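Local coordinates for protein CsuE (Acinetobacter baumannii, PDB 6FJY) that probably serves as the tip adhesion subunit of archaic chaperone-usher Csu pili, which are linked to biofilm formation, and is captured here bound to its chaperone CsuC, at residues G8-L19 with G171-R182; E66-N77 with P105-V116. One frame throughout, in Å; residues are numbered along the deposited sequence.

Interaction 1. Residues G8-L19 with G171-R182; sequences GTSSISVPSIYL and GSLSITVLPDCR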
loop_
_atom_site.group_PDB
_atom_site.type_symbol
_atom_site.label_atom_id
_atom_site.label_comp_id
_atom_site.label_asym_id
_atom_site.label_seq_id
_atom_site.Cartn_x
_atom_site.Cartn_y
_atom_site.Cartn_z
ATOM N N GLY D 8 -17.920 7.654 14.368
ATOM C CA GLY D 8 -16.936 6.680 13.922
ATOM C C GLY D 8 -16.591 6.725 12.444
ATOM O O GLY D 8 -17.372 7.232 11.630
ATOM N N THR D 9 -15.426 6.185 12.081
ATOM C CA THR D 9 -14.956 6.188 10.702
ATOM C C THR D 9 -14.611 4.778 10.253
ATOM O O THR D 9 -13.891 4.052 10.944
ATOM C CB THR D 9 -13.734 7.093 10.517
ATOM O OG1 THR D 9 -13.184 6.890 9.210
ATOM C CG2 THR D 9 -12.667 6.796 11.567
ATOM N N SER D 10 -15.115 4.403 9.089
ATOM C CA SER D 10 -14.745 3.164 8.425
ATOM C C SER D 10 -13.926 3.524 7.193
ATOM O O SER D 10 -14.417 4.227 6.303
ATOM C CB SER D 10 -15.982 2.355 8.035
ATOM O OG SER D 10 -16.943 2.338 9.082
ATOM N N SER D 11 -12.681 3.062 7.147
ATOM C CA SER D 11 -11.824 3.284 5.997
ATOM C C SER D 11 -11.539 1.965 5.294
ATOM O O SER D 11 -11.613 0.886 5.890
ATOM C CB SER D 11 -10.506 3.945 6.391
ATOM O OG SER D 11 -9.726 3.078 7.189
ATOM N N ILE D 12 -11.237 2.068 4.004
ATOM C CA ILE D 12 -10.785 0.946 3.199
ATOM C C ILE D 12 -9.653 1.454 2.317
ATOM O O ILE D 12 -9.592 2.642 1.982
ATOM C CB ILE D 12 -11.928 0.331 2.351
ATOM C CG1 ILE D 12 -12.299 1.251 1.189
ATOM C CG2 ILE D 12 -13.169 0.061 3.208
ATOM C CD1 ILE D 12 -13.216 0.612 0.174
ATOM N N SER D 13 -8.749 0.544 1.937
ATOM C CA SER D 13 -7.578 0.908 1.150
ATOM C C SER D 13 -7.432 -0.029 -0.041
ATOM O O SER D 13 -7.609 -1.242 0.092
ATOM C CB SER D 13 -6.306 0.883 2.005
ATOM O OG SER D 13 -6.343 1.917 2.968
ATOM N N VAL D 14 -7.118 0.545 -1.201
ATOM C CA VAL D 14 -6.980 -0.216 -2.440
ATOM C C VAL D 14 -5.847 0.377 -3.273
ATOM O O VAL D 14 -5.705 1.606 -3.345
ATOM C CB VAL D 14 -8.306 -0.258 -3.224
ATOM C CG1 VAL D 14 -8.903 1.127 -3.378
ATOM C CG2 VAL D 14 -8.115 -0.916 -4.602
ATOM N N PRO D 15 -4.997 -0.457 -3.879
ATOM C CA PRO D 15 -3.967 0.066 -4.780
ATOM C C PRO D 15 -4.585 0.617 -6.050
ATOM O O PRO D 15 -5.633 0.158 -6.509
ATOM C CB PRO D 15 -3.093 -1.159 -5.072
ATOM C CG PRO D 15 -3.969 -2.320 -4.785
ATOM C CD PRO D 15 -4.823 -1.894 -3.633
ATOM N N SER D 16 -3.908 1.620 -6.615
ATOM C CA SER D 16 -4.509 2.443 -7.662
ATOM C C SER D 16 -4.756 1.642 -8.935
ATOM O O SER D 16 -5.833 1.740 -9.537
ATOM C CB SER D 16 -3.613 3.646 -7.943
ATOM O OG SER D 16 -4.175 4.477 -8.934
ATOM N N ILE D 17 -3.775 0.837 -9.351
ATOM C CA ILE D 17 -3.884 0.118 -10.616
ATOM C C ILE D 17 -4.935 -0.981 -10.519
ATOM O O ILE D 17 -5.721 -1.191 -11.450
ATOM C CB ILE D 17 -2.513 -0.445 -11.022
ATOM C CG1 ILE D 17 -1.479 0.680 -11.081
ATOM C CG2 ILE D 17 -2.608 -1.214 -12.361
ATOM C CD1 ILE D 17 -1.804 1.760 -12.087
ATOM N N TYR D 18 -4.950 -1.708 -9.399
ATOM C CA TYR D 18 -5.972 -2.722 -9.179
ATOM C C TYR D 18 -7.360 -2.103 -9.241
ATOM O O TYR D 18 -8.274 -2.660 -9.860
ATOM C CB TYR D 18 -5.725 -3.407 -7.833
ATOM C CG TYR D 18 -6.698 -4.508 -7.461
ATOM C CD1 TYR D 18 -7.973 -4.206 -6.992
ATOM C CD2 TYR D 18 -6.326 -5.848 -7.534
ATOM C CE1 TYR D 18 -8.862 -5.198 -6.635
ATOM C CE2 TYR D 18 -7.213 -6.856 -7.175
ATOM C CZ TYR D 18 -8.482 -6.521 -6.725
ATOM O OH TYR D 18 -9.380 -7.500 -6.363
ATOM N N LEU D 19 -7.522 -0.933 -8.622
ATOM C CA LEU D 19 -8.788 -0.213 -8.665
ATOM C C LEU D 19 -9.250 0.052 -10.093
ATOM O O LEU D 19 -10.452 0.040 -10.369
ATOM C CB LEU D 19 -8.641 1.103 -7.903
ATOM C CG LEU D 19 -9.819 2.065 -7.899
ATOM C CD1 LEU D 19 -11.059 1.341 -7.380
ATOM C CD2 LEU D 19 -9.498 3.262 -7.027
ATOM N N GLY D 171 -21.875 7.341 10.765
ATOM C CA GLY D 171 -20.475 7.039 10.557
ATOM C C GLY D 171 -19.950 7.746 9.328
ATOM O O GLY D 171 -20.703 8.116 8.425
ATOM N N SER D 172 -18.634 7.924 9.311
ATOM C CA SER D 172 -17.921 8.491 8.180
ATOM C C SER D 172 -17.238 7.378 7.396
ATOM O O SER D 172 -16.603 6.495 7.980
ATOM C CB SER D 172 -16.883 9.509 8.643
ATOM O OG SER D 172 -16.069 9.910 7.554
ATOM N N LEU D 173 -17.369 7.427 6.079
ATOM C CA LEU D 173 -16.754 6.459 5.188
ATOM C C LEU D 173 -15.617 7.131 4.433
ATOM O O LEU D 173 -15.757 8.263 3.955
ATOM C CB LEU D 173 -17.777 5.885 4.202
ATOM C CG LEU D 173 -18.735 4.766 4.624
ATOM C CD1 LEU D 173 -19.392 5.029 5.973
ATOM C CD2 LEU D 173 -19.798 4.585 3.555
ATOM N N SER D 174 -14.490 6.430 4.335
ATOM C CA SER D 174 -13.313 6.949 3.662
ATOM C C SER D 174 -12.663 5.836 2.851
ATOM O O SER D 174 -12.738 4.656 3.206
ATOM C CB SER D 174 -12.307 7.534 4.662
ATOM O OG SER D 174 -11.236 8.162 3.986
ATOM N N ILE D 175 -12.035 6.232 1.747
ATOM C CA ILE D 175 -11.347 5.324 0.839
ATOM C C ILE D 175 -9.960 5.892 0.574
ATOM O O ILE D 175 -9.828 7.041 0.136
ATOM C CB ILE D 175 -12.109 5.143 -0.487
ATOM C CG1 ILE D 175 -13.482 4.528 -0.244
ATOM C CG2 ILE D 175 -11.289 4.306 -1.485
ATOM C CD1 ILE D 175 -14.365 4.530 -1.486
ATOM N N THR D 176 -8.931 5.092 0.838
ATOM C CA THR D 176 -7.548 5.504 0.639
ATOM C C THR D 176 -6.991 4.764 -0.578
ATOM O O THR D 176 -6.807 3.544 -0.544
ATOM C CB THR D 176 -6.704 5.229 1.882
ATOM O OG1 THR D 176 -7.219 5.981 2.990
ATOM C CG2 THR D 176 -5.265 5.631 1.636
ATOM N N VAL D 177 -6.724 5.513 -1.636
ATOM C CA VAL D 177 -6.115 5.001 -2.851
ATOM C C VAL D 177 -4.607 5.051 -2.675
ATOM O O VAL D 177 -4.046 6.111 -2.370
ATOM C CB VAL D 177 -6.559 5.830 -4.065
ATOM C CG1 VAL D 177 -6.076 5.210 -5.346
ATOM C CG2 VAL D 177 -8.085 5.986 -4.065
ATOM N N LEU D 178 -3.936 3.887 -2.869
ATOM C CA LEU D 178 -2.521 3.734 -2.588
ATOM C C LEU D 178 -1.698 3.821 -3.862
ATOM O O LEU D 178 -2.153 3.411 -4.930
ATOM C CB LEU D 178 -2.245 2.392 -1.911
ATOM C CG LEU D 178 -2.863 2.239 -0.521
ATOM C CD1 LEU D 178 -2.627 0.846 0.014
ATOM C CD2 LEU D 178 -2.280 3.267 0.406
ATOM N N PRO D 179 -0.489 4.366 -3.765
ATOM C CA PRO D 179 0.439 4.298 -4.897
ATOM C C PRO D 179 0.727 2.852 -5.265
ATOM O O PRO D 179 0.737 1.958 -4.413
ATOM C CB PRO D 179 1.693 5.006 -4.376
ATOM C CG PRO D 179 1.207 5.866 -3.269
ATOM C CD PRO D 179 0.074 5.117 -2.633
ATOM N N ASP D 180 0.975 2.631 -6.552
ATOM C CA ASP D 180 1.017 1.285 -7.099
ATOM C C ASP D 180 1.938 1.251 -8.312
ATOM O O ASP D 180 1.992 2.214 -9.080
ATOM C CB ASP D 180 -0.396 0.827 -7.481
ATOM C CG ASP D 180 -0.491 -0.663 -7.681
ATOM O OD1 ASP D 180 0.536 -1.349 -7.495
ATOM O OD2 ASP D 180 -1.591 -1.145 -8.017
ATOM N N CYS D 181 2.648 0.134 -8.482
ATOM C CA CYS D 181 3.582 -0.032 -9.589
ATOM C C CYS D 181 3.665 -1.506 -9.967
ATOM O O CYS D 181 3.470 -2.389 -9.127
ATOM C CB CYS D 181 4.983 0.493 -9.248
ATOM S SG CYS D 181 5.152 2.290 -9.085
ATOM N N ARG D 182 3.953 -1.760 -11.244
ATOM C CA ARG D 182 4.167 -3.109 -11.750
ATOM C C ARG D 182 5.359 -3.125 -12.691
ATOM O O ARG D 182 5.531 -2.205 -13.494
ATOM C CB ARG D 182 2.938 -3.624 -12.477
ATOM C CG ARG D 182 1.783 -3.892 -11.563
ATOM C CD ARG D 182 0.571 -3.140 -12.022
ATOM N NE ARG D 182 -0.637 -3.948 -11.915
ATOM C CZ ARG D 182 -1.299 -4.146 -10.786
ATOM N NH1 ARG D 182 -0.868 -3.600 -9.655
ATOM N NH2 ARG D 182 -2.394 -4.888 -10.796
#
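Ile12 and Ile175 lie side by side where strand 9-15 runs parallel to strand 171-178 in an Ig-like beta sandwich, CG1 of Ile12 3.8 Å from CG1 of Ile175; the strand axes come within 4.6 Å. Backbone bonds alternate between Gly8, Ser10, Ile12 and Val14 on one strand and Ser172, Ser174, Thr176 and Leu178 on the other, as in a regular parallel pair. The face turned from the isoleucines carries Thr9, Ser11, Ser13, Ser172, Ser174 and Thr176, with Pro15 and Leu178 at its end, where Trp6 of the CsuC chain packs on both. Strand 119-136 pairs with strand 171-178 along its other edge.

After Pro15 the first segment turns into helix 16-21, and Asp180 reaches its start. Asp180 CB lies 3.7 Å from Ser16 N, and Asp180 CG, anti to its own backbone N (chi1 -164°), is 3.7 Å from Pro15 CB. At the tip, Asp180 OD2 touches Ile17 CB at 3.2 Å and is shared by two donors: Arg182 NH1 forms a salt bridge to it at 3.0 Å, while Ile17 N donates a hydrogen bond of 3.2 Å to the anti side of Asp180 OD2, 17° out of the carboxylate plane.

Interaction 2. Residues E66-N77 with P105-V116; sequences EKLNAIILDSNN and PFYIRLPAGQSV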
loop_
_atom_site.group_PDB
_atom_site.type_symbol
_atom_site.label_atom_id
_atom_site.label_comp_id
_atom_site.label_asym_id
_atom_site.label_seq_id
_atom_site.Cartn_x
_atom_site.Cartn_y
_atom_site.Cartn_z
ATOM N N GLU D 66 -10.516 15.365 -7.350
ATOM C CA GLU D 66 -10.921 14.113 -7.965
ATOM C C GLU D 66 -11.917 13.392 -7.068
ATOM O O GLU D 66 -11.854 13.476 -5.838
ATOM C CB GLU D 66 -9.709 13.219 -8.228
ATOM C CG GLU D 66 -8.729 13.780 -9.244
ATOM C CD GLU D 66 -7.453 12.966 -9.335
ATOM O OE1 GLU D 66 -7.320 12.159 -10.280
ATOM O OE2 GLU D 66 -6.588 13.130 -8.450
ATOM N N LYS D 67 -12.849 12.683 -7.699
ATOM C CA LYS D 67 -13.957 12.066 -6.990
ATOM C C LYS D 67 -14.108 10.626 -7.439
ATOM O O LYS D 67 -14.221 10.354 -8.638
ATOM C CB LYS D 67 -15.272 12.826 -7.225
ATOM C CG LYS D 67 -15.225 14.304 -6.872
ATOM C CD LYS D 67 -16.616 14.932 -6.883
ATOM C CE LYS D 67 -16.564 16.416 -6.524
ATOM N NZ LYS D 67 -17.784 16.887 -5.764
ATOM N N LEU D 68 -14.102 9.710 -6.483
ATOM C CA LEU D 68 -14.448 8.327 -6.754
ATOM C C LEU D 68 -15.949 8.137 -6.589
ATOM O O LEU D 68 -16.611 8.875 -5.853
ATOM C CB LEU D 68 -13.705 7.377 -5.814
ATOM C CG LEU D 68 -12.235 7.082 -6.075
ATOM C CD1 LEU D 68 -11.670 6.347 -4.885
ATOM C CD2 LEU D 68 -12.082 6.252 -7.346
ATOM N N ASN D 69 -16.478 7.122 -7.264
ATOM C CA ASN D 69 -17.888 6.778 -7.171
ATOM C C ASN D 69 -18.003 5.358 -6.645
ATOM O O ASN D 69 -17.460 4.424 -7.240
ATOM C CB ASN D 69 -18.579 6.937 -8.524
ATOM C CG ASN D 69 -18.671 8.389 -8.950
ATOM O OD1 ASN D 69 -18.255 8.754 -10.050
ATOM N ND2 ASN D 69 -19.201 9.232 -8.064
ATOM N N ALA D 70 -18.690 5.203 -5.528
ATOM C CA ALA D 70 -18.863 3.919 -4.881
ATOM C C ALA D 70 -20.324 3.502 -4.944
ATOM O O ALA D 70 -21.191 4.218 -5.456
ATOM C CB ALA D 70 -18.374 3.972 -3.432
ATOM N N ILE D 71 -20.588 2.313 -4.421
ATOM C CA ILE D 71 -21.931 1.762 -4.344
ATOM C C ILE D 71 -22.046 1.115 -2.979
ATOM O O ILE D 71 -21.254 0.223 -2.649
ATOM C CB ILE D 71 -22.210 0.726 -5.447
ATOM C CG1 ILE D 71 -22.081 1.356 -6.833
ATOM C CG2 ILE D 71 -23.574 0.100 -5.257
ATOM C CD1 ILE D 71 -22.204 0.355 -7.947
ATOM N N ILE D 72 -23.006 1.564 -2.178
ATOM C CA ILE D 72 -23.174 1.018 -0.840
ATOM C C ILE D 72 -24.250 -0.055 -0.880
ATOM O O ILE D 72 -25.324 0.148 -1.456
ATOM C CB ILE D 72 -23.519 2.118 0.174
ATOM C CG1 ILE D 72 -22.603 3.322 -0.028
ATOM C CG2 ILE D 72 -23.331 1.590 1.573
ATOM C CD1 ILE D 72 -21.139 2.961 -0.020
ATOM N N LEU D 73 -23.951 -1.205 -0.279
ATOM C CA LEU D 73 -24.863 -2.336 -0.259
ATOM C C LEU D 73 -25.055 -2.818 1.170
ATOM O O LEU D 73 -24.139 -2.748 1.993
ATOM C CB LEU D 73 -24.346 -3.492 -1.135
ATOM C CG LEU D 73 -24.103 -3.261 -2.633
ATOM C CD1 LEU D 73 -22.660 -2.892 -2.910
ATOM C CD2 LEU D 73 -24.499 -4.502 -3.422
ATOM N N ASP D 74 -26.260 -3.325 1.448
ATOM C CA ASP D 74 -26.645 -3.775 2.779
ATOM C C ASP D 74 -26.150 -5.195 3.028
ATOM O O ASP D 74 -25.413 -5.775 2.229
ATOM C CB ASP D 74 -28.161 -3.685 2.957
ATOM C CG ASP D 74 -28.924 -4.499 1.920
ATOM O OD1 ASP D 74 -28.284 -5.272 1.180
ATOM O OD2 ASP D 74 -30.167 -4.359 1.839
ATOM N N SER D 75 -26.589 -5.782 4.142
ATOM C CA SER D 75 -26.080 -7.077 4.570
ATOM C C SER D 75 -26.502 -8.218 3.648
ATOM O O SER D 75 -25.933 -9.307 3.737
ATOM C CB SER D 75 -26.540 -7.360 6.002
ATOM O OG SER D 75 -26.187 -6.292 6.864
ATOM N N ASN D 76 -27.490 -8.006 2.780
ATOM C CA ASN D 76 -27.898 -9.011 1.807
ATOM C C ASN D 76 -27.360 -8.713 0.410
ATOM O O ASN D 76 -27.885 -9.238 -0.576
ATOM C CB ASN D 76 -29.423 -9.123 1.779
ATOM C CG ASN D 76 -29.996 -9.614 3.092
ATOM O OD1 ASN D 76 -29.635 -10.688 3.583
ATOM N ND2 ASN D 76 -30.898 -8.827 3.671
ATOM N N ASN D 77 -26.325 -7.876 0.319
ATOM C CA ASN D 77 -25.747 -7.409 -0.946
ATOM C C ASN D 77 -26.785 -6.737 -1.847
ATOM O O ASN D 77 -26.745 -6.866 -3.071
ATOM C CB ASN D 77 -25.022 -8.537 -1.683
ATOM C CG ASN D 77 -23.513 -8.489 -1.478
ATOM O OD1 ASN D 77 -22.792 -7.837 -2.238
ATOM N ND2 ASN D 77 -23.033 -9.162 -0.439
ATOM N N PRO D 105 -22.932 -5.854 8.855
ATOM C CA PRO D 105 -22.061 -5.270 7.836
ATOM C C PRO D 105 -22.819 -4.721 6.640
ATOM O O PRO D 105 -23.832 -5.267 6.196
ATOM C CB PRO D 105 -21.189 -6.461 7.416
ATOM C CG PRO D 105 -22.090 -7.628 7.585
ATOM C CD PRO D 105 -22.956 -7.327 8.777
ATOM N N PHE D 106 -22.319 -3.599 6.146
ATOM C CA PHE D 106 -22.607 -3.088 4.819
ATOM C C PHE D 106 -21.339 -3.205 3.981
ATOM O O PHE D 106 -20.251 -3.487 4.494
ATOM C CB PHE D 106 -23.088 -1.631 4.869
ATOM C CG PHE D 106 -24.542 -1.458 5.241
ATOM C CD1 PHE D 106 -25.288 -2.508 5.746
ATOM C CD2 PHE D 106 -25.162 -0.230 5.067
ATOM C CE1 PHE D 106 -26.624 -2.332 6.081
ATOM C CE2 PHE D 106 -26.494 -0.049 5.397
ATOM C CZ PHE D 106 -27.226 -1.101 5.906
ATOM N N TYR D 107 -21.478 -2.952 2.684
ATOM C CA TYR D 107 -20.393 -3.184 1.747
ATOM C C TYR D 107 -20.243 -1.978 0.837
ATOM O O TYR D 107 -21.235 -1.398 0.385
ATOM C CB TYR D 107 -20.630 -4.468 0.916
ATOM C CG TYR D 107 -20.757 -5.719 1.771
ATOM C CD1 TYR D 107 -19.639 -6.467 2.123
ATOM C CD2 TYR D 107 -21.999 -6.138 2.248
ATOM C CE1 TYR D 107 -19.761 -7.604 2.914
ATOM C CE2 TYR D 107 -22.127 -7.273 3.042
ATOM C CZ TYR D 107 -21.010 -8.000 3.369
ATOM O OH TYR D 107 -21.137 -9.121 4.155
ATOM N N ILE D 108 -18.993 -1.606 0.579
ATOM C CA ILE D 108 -18.657 -0.612 -0.426
ATOM C C ILE D 108 -18.237 -1.329 -1.703
ATOM O O ILE D 108 -17.391 -2.234 -1.682
ATOM C CB ILE D 108 -17.548 0.331 0.063
ATOM C CG1 ILE D 108 -17.998 1.090 1.309
ATOM C CG2 ILE D 108 -17.178 1.308 -1.029
ATOM C CD1 ILE D 108 -17.011 2.142 1.767
ATOM N N ARG D 109 -18.824 -0.916 -2.813
ATOM C CA ARG D 109 -18.478 -1.399 -4.142
ATOM C C ARG D 109 -17.901 -0.232 -4.933
ATOM O O ARG D 109 -18.601 0.751 -5.198
ATOM C CB ARG D 109 -19.707 -1.981 -4.849
ATOM C CG ARG D 109 -19.404 -2.626 -6.197
ATOM C CD ARG D 109 -20.643 -3.246 -6.831
ATOM N NE ARG D 109 -21.132 -4.409 -6.090
ATOM C CZ ARG D 109 -22.300 -5.003 -6.323
ATOM N NH1 ARG D 109 -23.105 -4.552 -7.280
ATOM N NH2 ARG D 109 -22.662 -6.054 -5.603
ATOM N N LEU D 110 -16.627 -0.337 -5.302
ATOM C CA LEU D 110 -16.026 0.592 -6.243
ATOM C C LEU D 110 -16.112 0.003 -7.646
ATOM O O LEU D 110 -15.467 -1.024 -7.913
ATOM C CB LEU D 110 -14.584 0.865 -5.869
ATOM C CG LEU D 110 -14.439 1.607 -4.546
ATOM C CD1 LEU D 110 -12.984 1.826 -4.189
ATOM C CD2 LEU D 110 -15.160 2.923 -4.631
ATOM N N PRO D 111 -16.900 0.582 -8.549
ATOM C CA PRO D 111 -16.935 0.084 -9.928
ATOM C C PRO D 111 -15.570 0.143 -10.595
ATOM O O PRO D 111 -14.818 1.106 -10.430
ATOM C CB PRO D 111 -17.926 1.027 -10.615
ATOM C CG PRO D 111 -18.817 1.490 -9.511
ATOM C CD PRO D 111 -17.962 1.566 -8.288
ATOM N N ALA D 112 -15.269 -0.893 -11.380
ATOM C CA ALA D 112 -14.033 -0.934 -12.148
ATOM C C ALA D 112 -14.023 0.156 -13.210
ATOM O O ALA D 112 -15.060 0.720 -13.574
ATOM C CB ALA D 112 -13.841 -2.302 -12.809
ATOM N N GLY D 113 -12.829 0.442 -13.718
ATOM C CA GLY D 113 -12.661 1.460 -14.734
ATOM C C GLY D 113 -12.519 2.868 -14.208
ATOM O O GLY D 113 -12.692 3.820 -14.976
ATOM N N GLN D 114 -12.209 3.031 -12.927
ATOM C CA GLN D 114 -12.016 4.337 -12.309
ATOM C C GLN D 114 -10.527 4.557 -12.078
ATOM O O GLN D 114 -9.899 3.824 -11.305
ATOM C CB GLN D 114 -12.783 4.443 -10.992
ATOM C CG GLN D 114 -14.279 4.190 -11.101
ATOM C CD GLN D 114 -15.039 4.676 -9.864
ATOM O OE1 GLN D 114 -14.852 5.808 -9.413
ATOM N NE2 GLN D 114 -15.884 3.813 -9.306
ATOM N N SER D 115 -9.970 5.564 -12.743
ATOM C CA SER D 115 -8.549 5.881 -12.672
ATOM C C SER D 115 -8.393 7.203 -11.937
ATOM O O SER D 115 -8.844 8.244 -12.427
ATOM C CB SER D 115 -7.932 5.955 -14.071
ATOM O OG SER D 115 -6.552 6.270 -14.012
ATOM N N VAL D 116 -7.756 7.160 -10.764
ATOM C CA VAL D 116 -7.666 8.318 -9.881
ATOM C C VAL D 116 -6.316 8.306 -9.174
ATOM O O VAL D 116 -5.666 7.266 -9.043
ATOM C CB VAL D 116 -8.829 8.343 -8.858
ATOM C CG1 VAL D 116 -8.430 7.667 -7.541
ATOM C CG2 VAL D 116 -9.299 9.754 -8.631
#
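Ile71 and Leu73 pair with Arg109 and Tyr107 as antiparallel hydrogen-bonded residues, and between them Ile72 faces Ile108 in a non-hydrogen-bonded pair. The tight part of the contact is the inner face. There CD1 of Ile72 meets CG1 of Ile108 at 3.9 Å, both side chains pointing the same way, and Ala70 CB nestles against Leu110 CD2 at 3.6 Å. Near the end of the strand, Asp74 CA sits over one face of the Phe106 ring in a CH-pi contact, 3.8 Å from the centroid, while Ser75 OG donates to Pro105 O at 2.7 Å. Asp74 OD2 is hydrogen-bonded to Tyr50 OH, and OD1 to Glu78 N.

The face of Ile71, Leu73, Tyr107 and Arg109 is more solvent-accessible. The Arg109 chain starts extended and bends at chi3 (-68°), bringing one guanidinium face under Leu73 CD1, 3.7 Å above the plane and offset toward the rim. Looseness begins at Asn77: OD1 stays 3.8 Å from Arg109 NH2, and ND2 lies over a Tyr107 ring face, offset toward the rim.

On the N-terminal side of Ala70 the backbones separate, and the Gln114 amide bridges the gap. Gln114 OE1 accepts Asn69 N on a lone pair at 3.0 Å, Gln114 NE2 donates to Asn69 O at 2.7 Å, and the same NE2 also binds Pro111 O. Strand 24-31 flanks strand 103-110 on its other edge, an antiparallel arrangement typical of the sheets of an Ig-like beta sandwich.

Overall arrangement
Interactions 1 and 2 have their centres about 11 Å apart. Along the chain, interaction 2 is nested inside the long loop that interaction 1 closes. They meet through their side chains: Ile175 packs on Leu110, Val177 on Leu68 and Leu19 on Leu110, while Ser16 OG probably bonds to Val116 O. The apolar faces of strands 9-15 and 171-178 are thus set against those of strands 67-73 and 103-110, across the interior of the Ig-like sandwich. Strand 167-184, which carries segment 171-182, runs on past Cys181, disulfide-bonded to Cys210, toward the C-terminal half, so interaction 1 lies close to the passage between the two halves of this elongated subunit.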